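Local coordinates for uncharacterized protein (Staphylococcus aureus subsp. aureus, PDB 3H04), which is of unknown function but has an alpha/beta-hydrolase fold and, as in related esterases, probably hydrolyses ester bonds, at residues 216-222 against 242-248; 213-217 against 228-232; 105-111 against 124-130. One frame throughout, in Å; residues are numbered along the deposited sequence.

Contact 1 (216-222 against 242-248); sequences HCNGDYD and RVNKNEH
His248, Asn218 and Cys217 bury the most surface where two neighbouring parallel strands end and their loops run on side by side. His216 pairs with Arg242 (CA-CA 5.3 Å) and Cys217 with Val243 (4.3 Å), both in extended conformation; Val243 N donates to His216 O at 3.0 Å and Asn218 N to Val243 O at 2.8 Å. From the last strand residue, Cys217, a type I turn runs to Asp220, and Gly219 N reaches Lys245 O at 3.0 Å. Cys217, chi1 m, lays SG 3.9 Å from Val243 CG1. Asn218, chi1 p, gives ND2 to Asn244 OD1 at 3.1 Å. Gly219 sits so close to Asn246 that a CB would collide with its OD1. His248, chi1 t, donates from ND1 to Asp220 OD2 at 2.7 Å, almost linear at 178°; Asp222 CB covers one face of the imidazole, 3.7 Å from its centroid. Asp220, chi1 t, is held by an Asx turn, its OD1 accepting from Asp222 N at 2.8 Å. One water joins Cys217 N, Asp220 OD2 and His248 O, each within 2.8 Å. Since His248 NE2 is hydrogen-bonded to Ser104 OG, the geometry is that of a Ser-His-Asp triad, consistent with an alpha/beta hydrolase in which the carboxylate orients and polarises the histidine toward the serine.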
loop_
_atom_site.group_PDB
_atom_site.type_symbol
_atom_site.label_atom_id
_atom_site.label_comp_id
_atom_site.label_asym_id
_atom_site.label_seq_id
_atom_site.Cartn_x
_atom_site.Cartn_y
_atom_site.Cartn_z
ATOM N N HIS A 216 -9.932 6.100 6.482
ATOM C CA HIS A 216 -9.549 7.235 5.697
ATOM C C HIS A 216 -9.998 8.538 6.353
ATOM O O HIS A 216 -11.063 8.594 6.811
ATOM C CB HIS A 216 -10.143 7.083 4.308
ATOM C CG HIS A 216 -9.412 7.819 3.238
ATOM N ND1 HIS A 216 -9.321 7.358 1.955
ATOM C CD2 HIS A 216 -8.764 8.998 3.259
ATOM C CE1 HIS A 216 -8.640 8.215 1.233
ATOM N NE2 HIS A 216 -8.290 9.217 2.001
ATOM N N CYS A 217 -9.136 9.533 6.460
ATOM C CA CYS A 217 -9.503 10.824 7.035
ATOM C C CYS A 217 -10.299 11.641 6.051
ATOM O O CYS A 217 -9.908 11.758 4.866
ATOM C CB CYS A 217 -8.253 11.615 7.377
ATOM S SG CYS A 217 -7.332 10.838 8.736
ATOM N N ASN A 218 -11.383 12.262 6.514
ATOM C CA ASN A 218 -12.123 13.095 5.573
ATOM C C ASN A 218 -11.331 14.252 4.995
ATOM O O ASN A 218 -11.621 14.652 3.889
ATOM C CB ASN A 218 -13.466 13.615 6.136
ATOM C CG ASN A 218 -13.369 14.048 7.541
ATOM O OD1 ASN A 218 -12.324 14.538 8.000
ATOM N ND2 ASN A 218 -14.469 13.903 8.260
ATOM N N GLY A 219 -10.358 14.780 5.743
ATOM C CA GLY A 219 -9.586 15.949 5.320
ATOM C C GLY A 219 -8.209 15.541 4.783
ATOM O O GLY A 219 -7.279 16.347 4.778
ATOM N N ASP A 220 -8.095 14.306 4.285
ATOM C CA ASP A 220 -6.800 13.824 3.733
ATOM C C ASP A 220 -6.400 14.686 2.553
ATOM O O ASP A 220 -7.161 14.824 1.603
ATOM C CB ASP A 220 -6.953 12.402 3.269
ATOM C CG ASP A 220 -5.635 11.724 2.975
ATOM O OD1 ASP A 220 -4.677 12.385 2.521
ATOM O OD2 ASP A 220 -5.593 10.502 3.184
ATOM N N TYR A 221 -5.235 15.305 2.686
ATOM C CA TYR A 221 -4.656 16.221 1.686
ATOM C C TYR A 221 -3.829 15.500 0.591
ATOM O O TYR A 221 -3.469 16.118 -0.408
ATOM C CB TYR A 221 -3.719 17.234 2.398
ATOM C CG TYR A 221 -2.685 16.549 3.298
ATOM C CD1 TYR A 221 -1.541 15.948 2.756
ATOM C CD2 TYR A 221 -2.877 16.457 4.669
ATOM C CE1 TYR A 221 -0.657 15.308 3.537
ATOM C CE2 TYR A 221 -1.980 15.800 5.475
ATOM C CZ TYR A 221 -0.861 15.234 4.903
ATOM O OH TYR A 221 0.038 14.561 5.686
ATOM N N ASP A 222 -3.550 14.209 0.771
ATOM C CA ASP A 222 -2.674 13.439 -0.125
ATOM C C ASP A 222 -3.475 12.520 -1.088
ATOM O O ASP A 222 -3.267 12.533 -2.321
ATOM C CB ASP A 222 -1.711 12.607 0.733
ATOM C CG ASP A 222 -0.706 11.783 -0.123
ATOM O OD1 ASP A 222 0.437 12.212 -0.331
ATOM O OD2 ASP A 222 -1.070 10.688 -0.581
ATOM N N ARG A 242 -14.267 6.582 8.912
ATOM C CA ARG A 242 -14.157 7.866 8.257
ATOM C C ARG A 242 -13.688 8.797 9.375
ATOM O O ARG A 242 -14.473 9.274 10.195
ATOM C CB ARG A 242 -15.532 8.237 7.682
ATOM C CG ARG A 242 -15.508 9.229 6.598
ATOM C CD ARG A 242 -16.917 9.791 6.241
ATOM N NE ARG A 242 -16.601 10.954 5.447
ATOM C CZ ARG A 242 -16.441 10.954 4.140
ATOM N NH1 ARG A 242 -16.817 9.911 3.405
ATOM N NH2 ARG A 242 -16.058 12.073 3.561
ATOM N N VAL A 243 -12.389 9.016 9.430
ATOM C CA VAL A 243 -11.753 9.722 10.534
ATOM C C VAL A 243 -11.828 11.227 10.293
ATOM O O VAL A 243 -11.494 11.704 9.212
ATOM C CB VAL A 243 -10.309 9.245 10.693
ATOM C CG1 VAL A 243 -9.557 10.038 11.804
ATOM C CG2 VAL A 243 -10.306 7.747 10.973
ATOM N N ASN A 244 -12.315 11.961 11.300
ATOM C CA ASN A 244 -12.564 13.395 11.188
ATOM C C ASN A 244 -11.298 14.179 11.535
ATOM O O ASN A 244 -11.217 14.863 12.551
ATOM C CB ASN A 244 -13.762 13.814 12.057
ATOM C CG ASN A 244 -14.147 15.283 11.865
ATOM O OD1 ASN A 244 -14.177 15.811 10.729
ATOM N ND2 ASN A 244 -14.439 15.950 12.974
ATOM N N LYS A 245 -10.307 14.077 10.662
ATOM C CA LYS A 245 -9.047 14.789 10.830
ATOM C C LYS A 245 -8.589 15.244 9.474
ATOM O O LYS A 245 -8.957 14.650 8.449
ATOM C CB LYS A 245 -7.974 13.867 11.416
ATOM C CG LYS A 245 -8.265 13.363 12.814
ATOM C CD LYS A 245 -7.194 12.384 13.280
ATOM C CE LYS A 245 -7.371 12.063 14.762
ATOM N NZ LYS A 245 -6.305 11.143 15.241
ATOM N N ASN A 246 -7.725 16.250 9.470
ATOM C CA ASN A 246 -7.133 16.753 8.253
ATOM C C ASN A 246 -5.753 16.147 8.155
ATOM O O ASN A 246 -4.775 16.855 8.180
ATOM C CB ASN A 246 -7.072 18.277 8.251
ATOM C CG ASN A 246 -8.449 18.894 8.215
ATOM O OD1 ASN A 246 -9.365 18.314 7.654
ATOM N ND2 ASN A 246 -8.613 20.051 8.843
ATOM N N GLU A 247 -5.697 14.820 8.090
ATOM C CA GLU A 247 -4.434 14.081 8.079
ATOM C C GLU A 247 -4.484 13.027 6.992
ATOM O O GLU A 247 -5.558 12.776 6.414
ATOM C CB GLU A 247 -4.234 13.402 9.429
ATOM C CG GLU A 247 -3.971 14.359 10.592
ATOM C CD GLU A 247 -3.811 13.630 11.917
ATOM O OE1 GLU A 247 -3.461 12.442 11.895
ATOM O OE2 GLU A 247 -4.025 14.231 12.987
ATOM N N HIS A 248 -3.330 12.432 6.676
ATOM C CA HIS A 248 -3.278 11.329 5.696
ATOM C C HIS A 248 -3.043 10.090 6.548
ATOM O O HIS A 248 -3.999 9.348 6.843
ATOM C CB HIS A 248 -2.175 11.590 4.624
ATOM C CG HIS A 248 -1.943 10.452 3.655
ATOM N ND1 HIS A 248 -2.964 9.840 2.944
ATOM C CD2 HIS A 248 -0.806 9.777 3.330
ATOM C CE1 HIS A 248 -2.451 8.894 2.168
ATOM N NE2 HIS A 248 -1.149 8.827 2.398
HETATM O O HOH W 1 -6.431 9.389 5.606
HETATM O O HOH W 2 -0.922 13.394 7.825
#

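Contact 2 (213-217 against 228-232); sequences FIAHC and SEHIM
Residues 213-217 are in beta conformation, and helix 228-232 packs against them nearly antiparallel: the N-to-C directions differ by 153°, the signed crossing angle is -153°, and the axes come within 10.0 Å. Ile214 and Ser228 are the nearest pair, CA to CA 7.0 Å. Alternate strand residues Ile214 and His216 direct CA-to-CB toward the helix, whereas Ala215 points away. Ile214 (chi1 m, chi2 t) brings CD1 to 3.4 Å from Met232 SD and 4.1 Å from Ile231 CG2, while its CG2 lies 3.0 Å from Ser228 OG. His216, chi1 t, presents the edge of its ring to Ser228 (chi1 m), and ND1 and OG share a 2.7 Å hydrogen bond; on its other nitrogen, NE2 bonds to Val223 O in the loop ahead of the helix. Such a helix is the connection of a beta-alpha-beta unit: it follows strand 212-217 and leads to strand 238-243, at the sheet's edge, while Ile231 also touches Asp124 of strand 121-125 and helix 256-273 covers Phe213 and Ala215.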
loop_
_atom_site.group_PDB
_atom_site.type_symbol
_atom_site.label_atom_id
_atom_site.label_comp_id
_atom_site.label_asym_id
_atom_site.label_seq_id
_atom_site.Cartn_x
_atom_site.Cartn_y
_atom_site.Cartn_z
ATOM N N PHE A 213 -11.905 -3.524 4.329
ATOM C CA PHE A 213 -11.920 -2.598 5.510
ATOM C C PHE A 213 -11.266 -1.291 5.081
ATOM O O PHE A 213 -10.150 -1.318 4.566
ATOM C CB PHE A 213 -11.187 -3.232 6.671
ATOM C CG PHE A 213 -11.203 -2.427 7.955
ATOM C CD1 PHE A 213 -12.064 -2.754 8.964
ATOM C CD2 PHE A 213 -10.340 -1.315 8.119
ATOM C CE1 PHE A 213 -12.096 -2.018 10.162
ATOM C CE2 PHE A 213 -10.365 -0.578 9.301
ATOM C CZ PHE A 213 -11.258 -0.926 10.321
ATOM N N ILE A 214 -11.928 -0.154 5.260
ATOM C CA ILE A 214 -11.385 1.138 4.809
ATOM C C ILE A 214 -11.246 2.033 6.016
ATOM O O ILE A 214 -12.202 2.135 6.800
ATOM C CB ILE A 214 -12.279 1.799 3.765
ATOM C CG1 ILE A 214 -12.479 0.809 2.572
ATOM C CG2 ILE A 214 -11.691 3.203 3.378
ATOM C CD1 ILE A 214 -13.611 1.161 1.562
ATOM N N ALA A 215 -10.070 2.688 6.174
ATOM C CA ALA A 215 -9.891 3.773 7.183
ATOM C C ALA A 215 -9.309 4.946 6.394
ATOM O O ALA A 215 -8.295 4.758 5.673
ATOM C CB ALA A 215 -8.964 3.356 8.342
ATOM N N HIS A 216 -9.932 6.100 6.482
ATOM C CA HIS A 216 -9.549 7.235 5.697
ATOM C C HIS A 216 -9.998 8.538 6.353
ATOM O O HIS A 216 -11.063 8.594 6.811
ATOM C CB HIS A 216 -10.143 7.083 4.308
ATOM C CG HIS A 216 -9.412 7.819 3.238
ATOM N ND1 HIS A 216 -9.321 7.358 1.955
ATOM C CD2 HIS A 216 -8.764 8.998 3.259
ATOM C CE1 HIS A 216 -8.640 8.215 1.233
ATOM N NE2 HIS A 216 -8.290 9.217 2.001
ATOM N N CYS A 217 -9.136 9.533 6.460
ATOM C CA CYS A 217 -9.503 10.824 7.035
ATOM C C CYS A 217 -10.299 11.641 6.051
ATOM O O CYS A 217 -9.908 11.758 4.866
ATOM C CB CYS A 217 -8.253 11.615 7.377
ATOM S SG CYS A 217 -7.332 10.838 8.736
ATOM N N SER A 228 -11.890 6.453 -1.421
ATOM C CA SER A 228 -12.528 5.423 -0.601
ATOM C C SER A 228 -14.029 5.353 -0.866
ATOM O O SER A 228 -14.585 4.233 -0.962
ATOM C CB SER A 228 -12.289 5.676 0.883
ATOM O OG SER A 228 -10.979 5.302 1.297
ATOM N N GLU A 229 -14.680 6.527 -0.992
ATOM C CA GLU A 229 -16.129 6.573 -1.341
ATOM C C GLU A 229 -16.353 5.864 -2.672
ATOM O O GLU A 229 -17.291 5.086 -2.809
ATOM C CB GLU A 229 -16.662 8.010 -1.396
ATOM C CG GLU A 229 -16.560 8.770 -0.087
ATOM C CD GLU A 229 -16.800 10.291 -0.203
ATOM O OE1 GLU A 229 -17.005 10.835 -1.318
ATOM O OE2 GLU A 229 -16.786 10.923 0.866
ATOM N N HIS A 230 -15.444 6.051 -3.627
ATOM C CA HIS A 230 -15.524 5.342 -4.924
ATOM C C HIS A 230 -15.549 3.804 -4.764
ATOM O O HIS A 230 -16.337 3.107 -5.431
ATOM C CB HIS A 230 -14.371 5.716 -5.858
ATOM C CG HIS A 230 -14.365 4.953 -7.155
ATOM N ND1 HIS A 230 -15.358 5.081 -8.095
ATOM C CD2 HIS A 230 -13.486 4.051 -7.661
ATOM C CE1 HIS A 230 -15.106 4.285 -9.119
ATOM N NE2 HIS A 230 -13.967 3.662 -8.888
ATOM N N ILE A 231 -14.700 3.286 -3.882
ATOM C CA ILE A 231 -14.644 1.845 -3.657
ATOM C C ILE A 231 -15.971 1.384 -3.024
ATOM O O ILE A 231 -16.610 0.436 -3.504
ATOM C CB ILE A 231 -13.423 1.502 -2.789
ATOM C CG1 ILE A 231 -12.156 1.719 -3.618
ATOM C CG2 ILE A 231 -13.464 0.070 -2.352
ATOM C CD1 ILE A 231 -10.933 1.887 -2.820
ATOM N N MET A 232 -16.427 2.143 -2.046
ATOM C CA MET A 232 -17.702 1.867 -1.366
ATOM C C MET A 232 -18.907 2.007 -2.282
ATOM O O MET A 232 -19.988 1.503 -1.950
ATOM C CB MET A 232 -17.904 2.842 -0.188
ATOM C CG MET A 232 -16.681 3.042 0.672
ATOM S SD MET A 232 -16.790 2.277 2.298
ATOM C CE MET A 232 -18.006 3.345 3.004
#

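Contact 3 (105-111 against 124-130); sequences SGAYLSL and DFYGYSR
The helix that leaves a probable nucleophile elbow, Gly102-Ser104-Gly106, packs here on the loop that follows the next strand of the sheet. Residues 105-111 are helical; 124-125 end strand 121-125, and the chain then turns through Tyr126, whose phi/psi of 45/44° lie in the left-handed helical region. Asp124 OD1 accepts from Gly127 N at 2.9 Å, an Asx motif spanning the turn. Ala107 faces Gly127 at a CA-CA distance of 4.8 Å, its CB 3.8 Å from Gly127 CA and 3.2 Å from Asp124 OD1; a CB on Gly127 would strike the alanine methyl. The contact belongs to the beta-alpha-beta unit of strand 98-103, helix 105-116 and strand 121-125, central to the alpha/beta-hydrolase sheet. One residue on, Tyr108 CA and Tyr128 CA are 5.2 Å apart. With chi1 t and p respectively, their ring planes lie at 22° and the centroids 5.0 Å apart, slid so far that overlap is slight; Tyr108 CG meets Tyr128 CE1 at 3.4 Å, and Tyr108 CB sits 3.8 Å above the Tyr128 ring centroid. Tyr108 OH bonds to Tyr199 O. Leu111 (chi1 m, chi2 t) places CD1 3.5 Å from Tyr128 O, and Tyr128 OH is 3.2 Å from Ser105 CB.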
loop_
_atom_site.group_PDB
_atom_site.type_symbol
_atom_site.label_atom_id
_atom_site.label_comp_id
_atom_site.label_asym_id
_atom_site.label_seq_id
_atom_site.Cartn_x
_atom_site.Cartn_y
_atom_site.Cartn_z
ATOM N N SER A 105 -0.312 4.143 -1.047
ATOM C CA SER A 105 -0.078 3.425 -2.277
ATOM C C SER A 105 0.052 1.911 -2.087
ATOM O O SER A 105 -0.208 1.160 -3.010
ATOM C CB SER A 105 1.197 3.968 -2.941
ATOM O OG SER A 105 2.301 3.983 -2.000
ATOM N N GLY A 106 0.445 1.445 -0.908
ATOM C CA GLY A 106 0.394 0.024 -0.621
ATOM C C GLY A 106 -0.998 -0.567 -0.643
ATOM O O GLY A 106 -1.170 -1.768 -0.958
ATOM N N ALA A 107 -2.001 0.250 -0.277
ATOM C CA ALA A 107 -3.396 -0.193 -0.319
ATOM C C ALA A 107 -3.858 -0.311 -1.760
ATOM O O ALA A 107 -4.591 -1.248 -2.109
ATOM C CB ALA A 107 -4.338 0.751 0.511
ATOM N N TYR A 108 -3.397 0.592 -2.629
ATOM C CA TYR A 108 -3.605 0.432 -4.084
ATOM C C TYR A 108 -3.047 -0.912 -4.596
ATOM O O TYR A 108 -3.787 -1.699 -5.223
ATOM C CB TYR A 108 -2.925 1.593 -4.827
ATOM C CG TYR A 108 -2.866 1.484 -6.337
ATOM C CD1 TYR A 108 -4.009 1.460 -7.111
ATOM C CD2 TYR A 108 -1.645 1.422 -6.975
ATOM C CE1 TYR A 108 -3.936 1.422 -8.500
ATOM C CE2 TYR A 108 -1.559 1.416 -8.322
ATOM C CZ TYR A 108 -2.711 1.376 -9.094
ATOM O OH TYR A 108 -2.597 1.360 -10.455
ATOM N N LEU A 109 -1.790 -1.206 -4.270
ATOM C CA LEU A 109 -1.202 -2.501 -4.635
ATOM C C LEU A 109 -1.966 -3.697 -4.035
ATOM O O LEU A 109 -2.130 -4.731 -4.695
ATOM C CB LEU A 109 0.266 -2.566 -4.281
ATOM C CG LEU A 109 1.109 -1.501 -5.025
ATOM C CD1 LEU A 109 2.526 -1.329 -4.431
ATOM C CD2 LEU A 109 1.157 -1.696 -6.527
ATOM N N SER A 110 -2.431 -3.545 -2.799
ATOM C CA SER A 110 -3.211 -4.583 -2.118
ATOM C C SER A 110 -4.557 -4.843 -2.807
ATOM O O SER A 110 -5.003 -5.985 -2.904
ATOM C CB SER A 110 -3.467 -4.226 -0.667
ATOM O OG SER A 110 -2.270 -4.133 0.045
ATOM N N LEU A 111 -5.164 -3.795 -3.346
ATOM C CA LEU A 111 -6.408 -3.944 -4.085
ATOM C C LEU A 111 -6.188 -4.576 -5.445
ATOM O O LEU A 111 -7.069 -5.332 -5.888
ATOM C CB LEU A 111 -7.131 -2.618 -4.222
ATOM C CG LEU A 111 -7.780 -2.081 -2.924
ATOM C CD1 LEU A 111 -7.874 -0.537 -3.040
ATOM C CD2 LEU A 111 -9.154 -2.723 -2.676
ATOM N N ASP A 124 -7.546 -1.536 3.682
ATOM C CA ASP A 124 -7.188 -0.371 2.850
ATOM C C ASP A 124 -7.131 0.827 3.749
ATOM O O ASP A 124 -8.177 1.380 4.135
ATOM C CB ASP A 124 -8.254 -0.181 1.758
ATOM C CG ASP A 124 -8.194 1.166 1.032
ATOM O OD1 ASP A 124 -7.210 1.941 1.143
ATOM O OD2 ASP A 124 -9.224 1.455 0.341
ATOM N N PHE A 125 -5.904 1.213 4.128
ATOM C CA PHE A 125 -5.708 2.435 4.904
ATOM C C PHE A 125 -5.334 3.553 3.921
ATOM O O PHE A 125 -4.272 3.501 3.287
ATOM C CB PHE A 125 -4.608 2.277 5.945
ATOM C CG PHE A 125 -5.036 1.662 7.252
ATOM C CD1 PHE A 125 -6.208 0.893 7.392
ATOM C CD2 PHE A 125 -4.231 1.846 8.366
ATOM C CE1 PHE A 125 -6.542 0.295 8.639
ATOM C CE2 PHE A 125 -4.554 1.294 9.560
ATOM C CZ PHE A 125 -5.710 0.512 9.719
ATOM N N TYR A 126 -6.247 4.516 3.747
ATOM C CA TYR A 126 -6.038 5.719 2.957
ATOM C C TYR A 126 -5.374 5.536 1.584
ATOM O O TYR A 126 -4.474 6.311 1.197
ATOM C CB TYR A 126 -5.354 6.829 3.744
ATOM C CG TYR A 126 -4.248 6.403 4.688
ATOM C CD1 TYR A 126 -2.941 6.222 4.222
ATOM C CD2 TYR A 126 -4.519 6.098 6.010
ATOM C CE1 TYR A 126 -1.882 5.792 5.079
ATOM C CE2 TYR A 126 -3.465 5.696 6.875
ATOM C CZ TYR A 126 -2.164 5.559 6.403
ATOM O OH TYR A 126 -1.157 5.127 7.226
ATOM N N GLY A 127 -5.845 4.521 0.871
ATOM C CA GLY A 127 -5.409 4.212 -0.477
ATOM C C GLY A 127 -6.493 4.565 -1.515
ATOM O O GLY A 127 -7.380 5.426 -1.304
ATOM N N TYR A 128 -6.375 3.887 -2.634
ATOM C CA TYR A 128 -7.119 4.200 -3.827
ATOM C C TYR A 128 -7.089 2.991 -4.732
ATOM O O TYR A 128 -6.208 2.168 -4.607
ATOM C CB TYR A 128 -6.489 5.392 -4.555
ATOM C CG TYR A 128 -4.978 5.387 -4.672
ATOM C CD1 TYR A 128 -4.355 4.888 -5.808
ATOM C CD2 TYR A 128 -4.170 5.848 -3.624
ATOM C CE1 TYR A 128 -2.961 4.878 -5.925
ATOM C CE2 TYR A 128 -2.746 5.870 -3.742
ATOM C CZ TYR A 128 -2.178 5.395 -4.902
ATOM O OH TYR A 128 -0.835 5.357 -5.043
ATOM N N SER A 129 -8.035 2.925 -5.664
ATOM C CA SER A 129 -8.186 1.783 -6.595
ATOM C C SER A 129 -7.827 2.133 -8.055
ATOM O O SER A 129 -8.067 1.352 -8.989
ATOM C CB SER A 129 -9.646 1.325 -6.544
ATOM O OG SER A 129 -10.546 2.332 -7.048
ATOM N N ARG A 130 -7.385 3.364 -8.256
ATOM C CA ARG A 130 -7.139 3.861 -9.611
ATOM C C ARG A 130 -6.100 4.978 -9.536
ATOM O O ARG A 130 -5.981 5.645 -8.501
ATOM C CB ARG A 130 -8.450 4.360 -10.225
ATOM C CG ARG A 130 -9.160 5.310 -9.267
ATOM C CD ARG A 130 -10.471 5.870 -9.753
ATOM N NE ARG A 130 -11.032 6.770 -8.735
ATOM C CZ ARG A 130 -12.210 7.381 -8.856
ATOM N NH1 ARG A 130 -12.949 7.189 -9.928
ATOM N NH2 ARG A 130 -12.650 8.198 -7.906
#

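Contact 3 closes before the other two open at strand 212-217, from which contacts 1 and 2 both start, sharing His216 and Cys217. Centres of contacts 1 and 2 lie about 11 Å apart, 2 and 3 about 10 Å, and 1 and 3 about 15 Å. All reach one sheet, in which strands 121-125, 212-217 and 238-243 are successive parallel neighbours. A salt bridge from Arg242 NH1 to Glu229 OE2 (2.7 Å) ties contact 1 to contact 2. Tyr126 of contact 3 packs on His248 and Asp220. Strand-end loops thus bring the putative triad residues of contact 1 beside the probable nucleophile elbow, where the helix of contact 3 begins.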